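Local coordinates for RE68036p (Drosophila melanogaster, PDB 1SQH), which is of unknown function but belongs to an acetyltransferase-like family and may act as a glycine N-acyltransferase, at residues H86-V90 against G195-Y201; Y40-W45 against Q228-S232; N60-L64 against A204-F208. All coordinates share one frame; numbering follows the deposited sequence.

Interaction 1: residues H86-V90 against G195-Y201; sequences HRDIV and GEGSLTY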
loop_
_atom_site.group_PDB
_atom_site.type_symbol
_atom_site.label_atom_id
_atom_site.label_comp_id
_atom_site.label_asym_id
_atom_site.label_seq_id
_atom_site.Cartn_x
_atom_site.Cartn_y
_atom_site.Cartn_z
ATOM N N HIS A 86 5.637 7.873 -6.458
ATOM C CA HIS A 86 6.457 7.149 -5.485
ATOM C C HIS A 86 7.668 6.495 -6.154
ATOM O O HIS A 86 7.609 6.073 -7.314
ATOM C CB HIS A 86 5.592 6.085 -4.784
ATOM C CG HIS A 86 6.358 5.150 -3.893
ATOM N ND1 HIS A 86 6.985 4.015 -4.369
ATOM C CD2 HIS A 86 6.574 5.165 -2.555
ATOM C CE1 HIS A 86 7.550 3.373 -3.361
ATOM N NE2 HIS A 86 7.316 4.050 -2.249
ATOM N N ARG A 87 8.767 6.403 -5.418
ATOM C CA ARG A 87 9.974 5.808 -5.963
ATOM C C ARG A 87 10.615 4.752 -5.062
ATOM O O ARG A 87 10.772 4.960 -3.855
ATOM C CB ARG A 87 11.005 6.906 -6.246
ATOM C CG ARG A 87 12.257 6.425 -6.973
ATOM C CD ARG A 87 12.375 7.135 -8.312
ATOM N NE ARG A 87 12.028 6.294 -9.452
ATOM C CZ ARG A 87 11.462 6.756 -10.566
ATOM N NH1 ARG A 87 11.169 8.046 -10.679
ATOM N NH2 ARG A 87 11.203 5.938 -11.577
ATOM N N ASP A 88 10.958 3.618 -5.662
ATOM C CA ASP A 88 11.653 2.533 -4.978
ATOM C C ASP A 88 12.513 1.853 -6.051
ATOM O O ASP A 88 13.647 2.259 -6.286
ATOM C CB ASP A 88 10.682 1.529 -4.353
ATOM C CG ASP A 88 11.398 0.527 -3.463
ATOM O OD1 ASP A 88 12.644 0.599 -3.413
ATOM O OD2 ASP A 88 10.741 -0.321 -2.819
ATOM N N ILE A 89 11.979 0.824 -6.699
ATOM C CA ILE A 89 12.707 0.162 -7.777
ATOM C C ILE A 89 12.272 0.874 -9.053
ATOM O O ILE A 89 13.101 1.287 -9.862
ATOM C CB ILE A 89 12.346 -1.320 -7.904
ATOM C CG1 ILE A 89 12.887 -2.098 -6.701
ATOM C CG2 ILE A 89 12.934 -1.886 -9.197
ATOM C CD1 ILE A 89 12.638 -3.595 -6.803
ATOM N N VAL A 90 10.958 1.007 -9.218
ATOM C CA VAL A 90 10.382 1.705 -10.364
ATOM C C VAL A 90 9.548 2.868 -9.819
ATOM O O VAL A 90 9.619 3.193 -8.631
ATOM C CB VAL A 90 9.453 0.795 -11.190
ATOM C CG1 VAL A 90 10.219 -0.406 -11.696
ATOM C CG2 VAL A 90 8.267 0.354 -10.347
ATOM N N GLY A 195 9.865 -7.424 -7.753
ATOM C CA GLY A 195 10.340 -6.400 -8.665
ATOM C C GLY A 195 9.620 -5.088 -8.409
ATOM O O GLY A 195 9.868 -4.090 -9.081
ATOM N N GLU A 196 8.728 -5.095 -7.424
ATOM C CA GLU A 196 7.950 -3.912 -7.066
ATOM C C GLU A 196 8.407 -3.357 -5.725
ATOM O O GLU A 196 8.269 -2.167 -5.457
ATOM C CB GLU A 196 6.458 -4.259 -7.000
ATOM C CG GLU A 196 5.814 -4.575 -8.348
ATOM C CD GLU A 196 4.374 -5.044 -8.207
ATOM O OE1 GLU A 196 3.773 -4.797 -7.141
ATOM O OE2 GLU A 196 3.836 -5.650 -9.159
ATOM N N GLY A 197 8.944 -4.236 -4.887
ATOM C CA GLY A 197 9.425 -3.829 -3.578
ATOM C C GLY A 197 10.882 -4.222 -3.430
ATOM O O GLY A 197 11.264 -5.335 -3.790
ATOM N N SER A 198 11.697 -3.317 -2.897
ATOM C CA SER A 198 13.125 -3.579 -2.728
ATOM C C SER A 198 13.480 -4.012 -1.313
ATOM O O SER A 198 12.698 -3.822 -0.375
ATOM C CB SER A 198 13.927 -2.325 -3.046
ATOM O OG SER A 198 13.826 -1.407 -1.970
ATOM N N LEU A 199 14.681 -4.568 -1.168
ATOM C CA LEU A 199 15.177 -5.027 0.126
ATOM C C LEU A 199 15.236 -3.834 1.078
ATOM O O LEU A 199 14.846 -3.933 2.246
ATOM C CB LEU A 199 16.583 -5.609 -0.029
ATOM C CG LEU A 199 17.103 -6.671 0.941
ATOM C CD1 LEU A 199 18.600 -6.798 0.729
ATOM C CD2 LEU A 199 16.796 -6.316 2.384
ATOM N N THR A 200 15.725 -2.707 0.565
ATOM C CA THR A 200 15.848 -1.504 1.368
ATOM C C THR A 200 14.483 -0.932 1.757
ATOM O O THR A 200 14.354 -0.304 2.809
ATOM C CB THR A 200 16.741 -0.444 0.658
ATOM O OG1 THR A 200 16.417 0.867 1.143
ATOM C CG2 THR A 200 16.580 -0.516 -0.851
ATOM N N TYR A 201 13.464 -1.162 0.928
ATOM C CA TYR A 201 12.109 -0.714 1.255
ATOM C C TYR A 201 11.693 -1.518 2.479
ATOM O O TYR A 201 11.250 -0.956 3.479
ATOM C CB TYR A 201 11.138 -1.007 0.104
ATOM C CG TYR A 201 9.664 -0.834 0.454
ATOM C CD1 TYR A 201 9.222 0.255 1.206
ATOM C CD2 TYR A 201 8.702 -1.728 -0.026
ATOM C CE1 TYR A 201 7.857 0.453 1.468
ATOM C CE2 TYR A 201 7.335 -1.539 0.228
ATOM C CZ TYR A 201 6.922 -0.447 0.971
ATOM O OH TYR A 201 5.579 -0.234 1.203
HETATM O O HOH W 1 9.519 0.126 -6.910
#
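With CG of D88 pointing opposite its own amide nitrogen (chi1 -171°) and OG of S198 set between its own N and carbonyl carbon (chi1 76°), the carboxylate and the hydroxyl are brought together. S198 OG donates to D88 OD1 at 2.7 Å, on the syn lone pair. The other oxygen, OD2, takes the amide S198 N at 3.1 Å from above the carboxylate plane, so one carboxylate takes both the amide N-H and the hydroxyl of S198. S198 OG in turn accepts from Y201 N (2.9 Å), the capping bond of the helix that follows. D88 OD2 also packs tightly on Y201 CB, 3.0 Å away. Alongside, I89 lays CG1 against S198 CB (3.8 Å) and CD1 near G195 O. A water joins the two loops, donating to E196 O and accepting from I89 N, while the carboxylate of E196 turns to R150. With an alanine here instead of D88, S198 N and OG would probably both lose the carboxylate they share, leaving the hydroxyl only its bond from Y201 N among those described. The loop of the hairpin between strands 82-87 and 91-96 is thereby tied to a serine N-cap, that of helix 199-208.

Interaction 2: residues Y40-W45 against Q228-S232; sequences YNQRKW and QNDFS
The Y40 ring presents its edge to S232, CE2 lying 3.6 Å from S232 OG near the ring plane, while the W45 indole meets the D230 backbone obliquely, CH2 being 3.6 Å from D230 CA. One face of that indole carries the amide of N41 from the preceding helical turn, with ND2 above the plane and toward the rim. The N41 amide thus has the indole at one side and the loop at another. Its OD1 accepts from S232 OG at 2.8 Å, in the carbonyl plane and on a lone pair (C=O...donor angle 117°). At the other end of the amide, ND2 reaches D230 O through a water that accepts from ND2 at 2.7 Å and donates to D230 O; the direct approach of ND2 to D230 O has too poor an angle for a bond.

S232 OG is used twice, since K44 NZ donates to it at 2.9 Å. The lysine gets there by running out straight from the helix (chi1 177°) and bending at chi3 (64°), and a salt bridge to E264 occupies the same ammonium group. Y40 OH also bonds to E264, which fixes two residues of the helix at one carboxylate. The loop is shaped from within by an Asx turn, F231 N donating to N229 OD1 at 2.9 Å, with G233 N as a second donor to that oxygen, and by the bond from S232 N to N229 O.

These residues form the connection between strands 222-228 and 234-239 of the four-stranded antiparallel sheet, and helix 34-51 lies against it. F231 points away from residues 40-45, packs on L37 and L38 of that helix and meets W271 of strand 268-273 edge-to-face, while W45 reaches L205 of helix 199-208.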
loop_
_atom_site.group_PDB
_atom_site.type_symbol
_atom_site.label_atom_id
_atom_site.label_comp_id
_atom_site.label_asym_id
_atom_site.label_seq_id
_atom_site.Cartn_x
_atom_site.Cartn_y
_atom_site.Cartn_z
ATOM N N TYR A 40 -3.557 9.320 4.725
ATOM C CA TYR A 40 -3.342 9.217 6.157
ATOM C C TYR A 40 -1.983 8.555 6.429
ATOM O O TYR A 40 -1.173 9.048 7.225
ATOM C CB TYR A 40 -4.451 8.372 6.777
ATOM C CG TYR A 40 -4.126 7.919 8.172
ATOM C CD1 TYR A 40 -4.391 8.733 9.267
ATOM C CD2 TYR A 40 -3.520 6.685 8.394
ATOM C CE1 TYR A 40 -4.064 8.326 10.561
ATOM C CE2 TYR A 40 -3.183 6.273 9.673
ATOM C CZ TYR A 40 -3.462 7.094 10.755
ATOM O OH TYR A 40 -3.169 6.652 12.031
ATOM N N ASN A 41 -1.735 7.436 5.760
ATOM C CA ASN A 41 -0.492 6.722 5.964
ATOM C C ASN A 41 0.748 7.542 5.624
ATOM O O ASN A 41 1.688 7.620 6.435
ATOM C CB ASN A 41 -0.479 5.432 5.147
ATOM C CG ASN A 41 0.794 4.646 5.341
ATOM O OD1 ASN A 41 0.986 3.988 6.356
ATOM N ND2 ASN A 41 1.688 4.736 4.372
ATOM N N GLN A 42 0.757 8.155 4.439
ATOM C CA GLN A 42 1.912 8.938 4.022
ATOM C C GLN A 42 2.238 10.044 5.014
ATOM O O GLN A 42 3.385 10.190 5.435
ATOM C CB GLN A 42 1.694 9.547 2.642
ATOM C CG GLN A 42 2.957 10.219 2.090
ATOM C CD GLN A 42 4.142 9.261 2.075
ATOM O OE1 GLN A 42 4.141 8.277 1.337
ATOM N NE2 GLN A 42 5.144 9.533 2.907
ATOM N N ARG A 43 1.232 10.825 5.390
ATOM C CA ARG A 43 1.459 11.902 6.337
ATOM C C ARG A 43 1.931 11.358 7.688
ATOM O O ARG A 43 2.691 12.029 8.393
ATOM C CB ARG A 43 0.196 12.747 6.494
ATOM C CG ARG A 43 -0.118 13.538 5.234
ATOM C CD ARG A 43 1.044 14.463 4.858
ATOM N NE ARG A 43 1.093 15.653 5.709
ATOM C CZ ARG A 43 2.194 16.366 5.941
ATOM N NH1 ARG A 43 3.351 16.006 5.392
ATOM N NH2 ARG A 43 2.131 17.446 6.708
ATOM N N LYS A 44 1.496 10.151 8.053
ATOM C CA LYS A 44 1.945 9.564 9.309
ATOM C C LYS A 44 3.454 9.357 9.217
ATOM O O LYS A 44 4.201 9.726 10.138
ATOM C CB LYS A 44 1.269 8.219 9.565
ATOM C CG LYS A 44 1.769 7.530 10.842
ATOM C CD LYS A 44 1.001 6.248 11.159
ATOM C CE LYS A 44 1.210 5.190 10.092
ATOM N NZ LYS A 44 0.548 3.912 10.469
ATOM N N TRP A 45 3.897 8.775 8.096
ATOM C CA TRP A 45 5.318 8.531 7.870
ATOM C C TRP A 45 6.089 9.849 7.798
ATOM O O TRP A 45 7.177 9.970 8.376
ATOM C CB TRP A 45 5.551 7.754 6.565
ATOM C CG TRP A 45 5.262 6.278 6.650
ATOM C CD1 TRP A 45 5.185 5.511 7.782
ATOM C CD2 TRP A 45 5.064 5.384 5.545
ATOM N NE1 TRP A 45 4.951 4.198 7.448
ATOM C CE2 TRP A 45 4.873 4.091 6.084
ATOM C CE3 TRP A 45 5.035 5.552 4.150
ATOM C CZ2 TRP A 45 4.654 2.967 5.275
ATOM C CZ3 TRP A 45 4.819 4.434 3.345
ATOM C CH2 TRP A 45 4.632 3.157 3.914
ATOM N N GLN A 228 3.008 -4.149 8.432
ATOM C CA GLN A 228 1.989 -3.111 8.395
ATOM C C GLN A 228 2.301 -2.597 6.989
ATOM O O GLN A 228 3.469 -2.569 6.609
ATOM C CB GLN A 228 2.255 -2.000 9.410
ATOM C CG GLN A 228 1.153 -0.936 9.399
ATOM C CD GLN A 228 1.247 0.027 10.565
ATOM O OE1 GLN A 228 0.260 0.670 10.932
ATOM N NE2 GLN A 228 2.429 0.140 11.146
ATOM N N ASN A 229 1.302 -2.192 6.214
ATOM C CA ASN A 229 1.593 -1.752 4.849
ATOM C C ASN A 229 1.507 -0.251 4.588
ATOM O O ASN A 229 1.399 0.548 5.522
ATOM C CB ASN A 229 0.700 -2.514 3.858
ATOM C CG ASN A 229 -0.747 -2.090 3.921
ATOM O OD1 ASN A 229 -1.135 -1.248 4.734
ATOM N ND2 ASN A 229 -1.563 -2.668 3.049
ATOM N N ASP A 230 1.559 0.134 3.313
ATOM C CA ASP A 230 1.513 1.545 2.961
ATOM C C ASP A 230 0.116 2.167 3.035
ATOM O O ASP A 230 -0.114 3.279 2.550
ATOM C CB ASP A 230 2.163 1.786 1.585
ATOM C CG ASP A 230 1.722 0.773 0.521
ATOM O OD1 ASP A 230 1.025 -0.214 0.846
ATOM O OD2 ASP A 230 2.094 0.972 -0.660
ATOM N N PHE A 231 -0.808 1.440 3.655
ATOM C CA PHE A 231 -2.170 1.916 3.864
ATOM C C PHE A 231 -2.443 1.770 5.365
ATOM O O PHE A 231 -3.590 1.860 5.817
ATOM C CB PHE A 231 -3.192 1.084 3.074
ATOM C CG PHE A 231 -3.218 1.388 1.599
ATOM C CD1 PHE A 231 -2.354 0.734 0.723
ATOM C CD2 PHE A 231 -4.103 2.345 1.092
ATOM C CE1 PHE A 231 -2.363 1.026 -0.650
ATOM C CE2 PHE A 231 -4.126 2.655 -0.271
ATOM C CZ PHE A 231 -3.254 1.991 -1.152
ATOM N N SER A 232 -1.364 1.543 6.117
ATOM C CA SER A 232 -1.404 1.366 7.571
ATOM C C SER A 232 -2.183 0.129 7.967
ATOM O O SER A 232 -2.527 -0.055 9.139
ATOM C CB SER A 232 -2.005 2.596 8.256
ATOM O OG SER A 232 -1.152 3.711 8.098
HETATM O O HOH W 2 0.938 5.714 2.023
#

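Interaction 3: residues N60-L64 against A204-F208; sequences NHISL and ALVRF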
loop_
_atom_site.group_PDB
_atom_site.type_symbol
_atom_site.label_atom_id
_atom_site.label_comp_id
_atom_site.label_asym_id
_atom_site.label_seq_id
_atom_site.Cartn_x
_atom_site.Cartn_y
_atom_site.Cartn_z
ATOM N N ASN A 60 17.942 5.720 1.020
ATOM C CA ASN A 60 17.472 4.478 1.627
ATOM C C ASN A 60 16.175 4.579 2.440
ATOM O O ASN A 60 15.843 3.692 3.225
ATOM C CB ASN A 60 18.593 3.801 2.441
ATOM C CG ASN A 60 19.152 4.680 3.530
ATOM O OD1 ASN A 60 18.402 5.252 4.324
ATOM N ND2 ASN A 60 20.482 4.776 3.594
ATOM N N HIS A 61 15.435 5.661 2.226
ATOM C CA HIS A 61 14.145 5.853 2.888
ATOM C C HIS A 61 13.144 6.458 1.908
ATOM O O HIS A 61 11.999 6.718 2.270
ATOM C CB HIS A 61 14.261 6.765 4.110
ATOM C CG HIS A 61 14.867 6.105 5.309
ATOM N ND1 HIS A 61 16.225 5.931 5.462
ATOM C CD2 HIS A 61 14.296 5.598 6.430
ATOM C CE1 HIS A 61 16.466 5.352 6.626
ATOM N NE2 HIS A 61 15.312 5.140 7.232
ATOM N N ILE A 62 13.574 6.680 0.667
ATOM C CA ILE A 62 12.688 7.257 -0.333
ATOM C C ILE A 62 11.420 6.436 -0.546
ATOM O O ILE A 62 10.381 6.978 -0.919
ATOM C CB ILE A 62 13.370 7.392 -1.697
ATOM C CG1 ILE A 62 13.943 6.046 -2.116
ATOM C CG2 ILE A 62 14.441 8.459 -1.643
ATOM C CD1 ILE A 62 14.066 5.886 -3.607
ATOM N N SER A 63 11.513 5.129 -0.323
ATOM C CA SER A 63 10.366 4.243 -0.503
ATOM C C SER A 63 9.245 4.614 0.475
ATOM O O SER A 63 8.094 4.221 0.292
ATOM C CB SER A 63 10.785 2.784 -0.292
ATOM O OG SER A 63 11.138 2.552 1.062
ATOM N N LEU A 64 9.596 5.386 1.501
ATOM C CA LEU A 64 8.641 5.842 2.510
ATOM C C LEU A 64 8.143 7.273 2.225
ATOM O O LEU A 64 7.534 7.916 3.086
ATOM C CB LEU A 64 9.287 5.783 3.897
ATOM C CG LEU A 64 9.088 4.498 4.710
ATOM C CD1 LEU A 64 9.320 3.280 3.843
ATOM C CD2 LEU A 64 10.026 4.494 5.913
ATOM N N ALA A 204 13.198 -0.330 5.589
ATOM C CA ALA A 204 12.605 0.912 6.080
ATOM C C ALA A 204 11.318 0.579 6.855
ATOM O O ALA A 204 11.050 1.155 7.922
ATOM C CB ALA A 204 12.293 1.851 4.912
ATOM N N LEU A 205 10.537 -0.359 6.314
ATOM C CA LEU A 205 9.289 -0.792 6.938
ATOM C C LEU A 205 9.473 -1.465 8.301
ATOM O O LEU A 205 8.664 -1.275 9.211
ATOM C CB LEU A 205 8.529 -1.738 6.003
ATOM C CG LEU A 205 7.745 -1.088 4.859
ATOM C CD1 LEU A 205 7.170 -2.152 3.930
ATOM C CD2 LEU A 205 6.631 -0.240 5.454
ATOM N N VAL A 206 10.519 -2.270 8.452
ATOM C CA VAL A 206 10.725 -2.919 9.738
ATOM C C VAL A 206 11.113 -1.844 10.738
ATOM O O VAL A 206 10.882 -1.983 11.933
ATOM C CB VAL A 206 11.835 -4.001 9.674
ATOM C CG1 VAL A 206 13.117 -3.398 9.164
ATOM C CG2 VAL A 206 12.059 -4.604 11.062
ATOM N N ARG A 207 11.671 -0.750 10.237
ATOM C CA ARG A 207 12.095 0.333 11.113
ATOM C C ARG A 207 10.982 1.284 11.551
ATOM O O ARG A 207 10.832 1.566 12.748
ATOM C CB ARG A 207 13.212 1.150 10.452
ATOM C CG ARG A 207 13.717 2.285 11.330
ATOM C CD ARG A 207 14.818 3.095 10.673
ATOM N NE ARG A 207 15.223 4.199 11.542
ATOM C CZ ARG A 207 16.079 5.156 11.198
ATOM N NH1 ARG A 207 16.630 5.155 9.991
ATOM N NH2 ARG A 207 16.387 6.111 12.065
ATOM N N PHE A 208 10.202 1.769 10.585
ATOM C CA PHE A 208 9.132 2.725 10.865
ATOM C C PHE A 208 7.700 2.214 10.934
ATOM O O PHE A 208 6.798 2.944 11.368
ATOM C CB PHE A 208 9.229 3.862 9.861
ATOM C CG PHE A 208 10.421 4.729 10.080
ATOM C CD1 PHE A 208 10.471 5.586 11.178
ATOM C CD2 PHE A 208 11.523 4.653 9.238
ATOM C CE1 PHE A 208 11.604 6.356 11.431
ATOM C CE2 PHE A 208 12.661 5.420 9.486
ATOM C CZ PHE A 208 12.698 6.270 10.585
#
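L64 straddles the methyl group of A204 with its two branches, CD1 at 3.5 Å from A204 CB, tighter than usual carbon contact, and CD2 at 3.6 Å from the same CB. The CD2 branch also touches F208, 3.6 Å from F208 CD2, and so bridges the A204 methyl and the F208 ring. H61 meets that ring rim to rim: H61 CD2 stands 3.5 Å from F208 CE2, the centroids are 5.7 Å apart and the planes turned 67°, neither ring lying over the other. R207 completes the group. Its chain leaves the helix fully extended as far as NE (chi1 -179°), which carries it along one face of F208; R207 CG sits above that face near the rim, and the flat side of the guanidinium faces F208 CZ. R207 NH1 ends 3.1 Å from H61 NE2, at the edge of the imidazole.

Further out, D58 holds the imidazole by a hydrogen bond to H61 ND1, and I54 packs against H61, R207 and F208. Within the loop, L64 N donates to H61 O, closing the turn from which L64 points toward the helix and the H61 ring reaches over to it. Two carbonyls of the turn have distant partners: S63 O receives H86 NE2, and L64 O receives Q42 NE2 of helix 34-51. F208 leans on Q48 and L49 of that same helix. This is plain structural packing, in which the loop with its short 3-10 segment, between helix 34-51 and strand 67-71, packs through L64 and the ring of H61 against A204, R207 and F208 in the C-terminal half of helix 199-208.

How the interactions relate
Followed from the N terminus, helix 34-51 opens the widest loop, which interaction 2 closes at residues 228-232. Residues 60-64 come next and pair with 204-208 in interaction 3; residues 86-90 then pair with 195-201 in interaction 1. The three loops thus lie one within another, with interaction 1 innermost, and none cross. Interactions 1 and 3 use opposite ends of helix 199-208 and also meet directly, Y201 packing on S63. L205 of the same helix touches W45, and Y201 touches D230, bringing in interaction 2. Together they fasten helix 34-51, the loop after it and the 82-96 hairpin of the eight-stranded sheet to helix 199-208 and the four-stranded sheet.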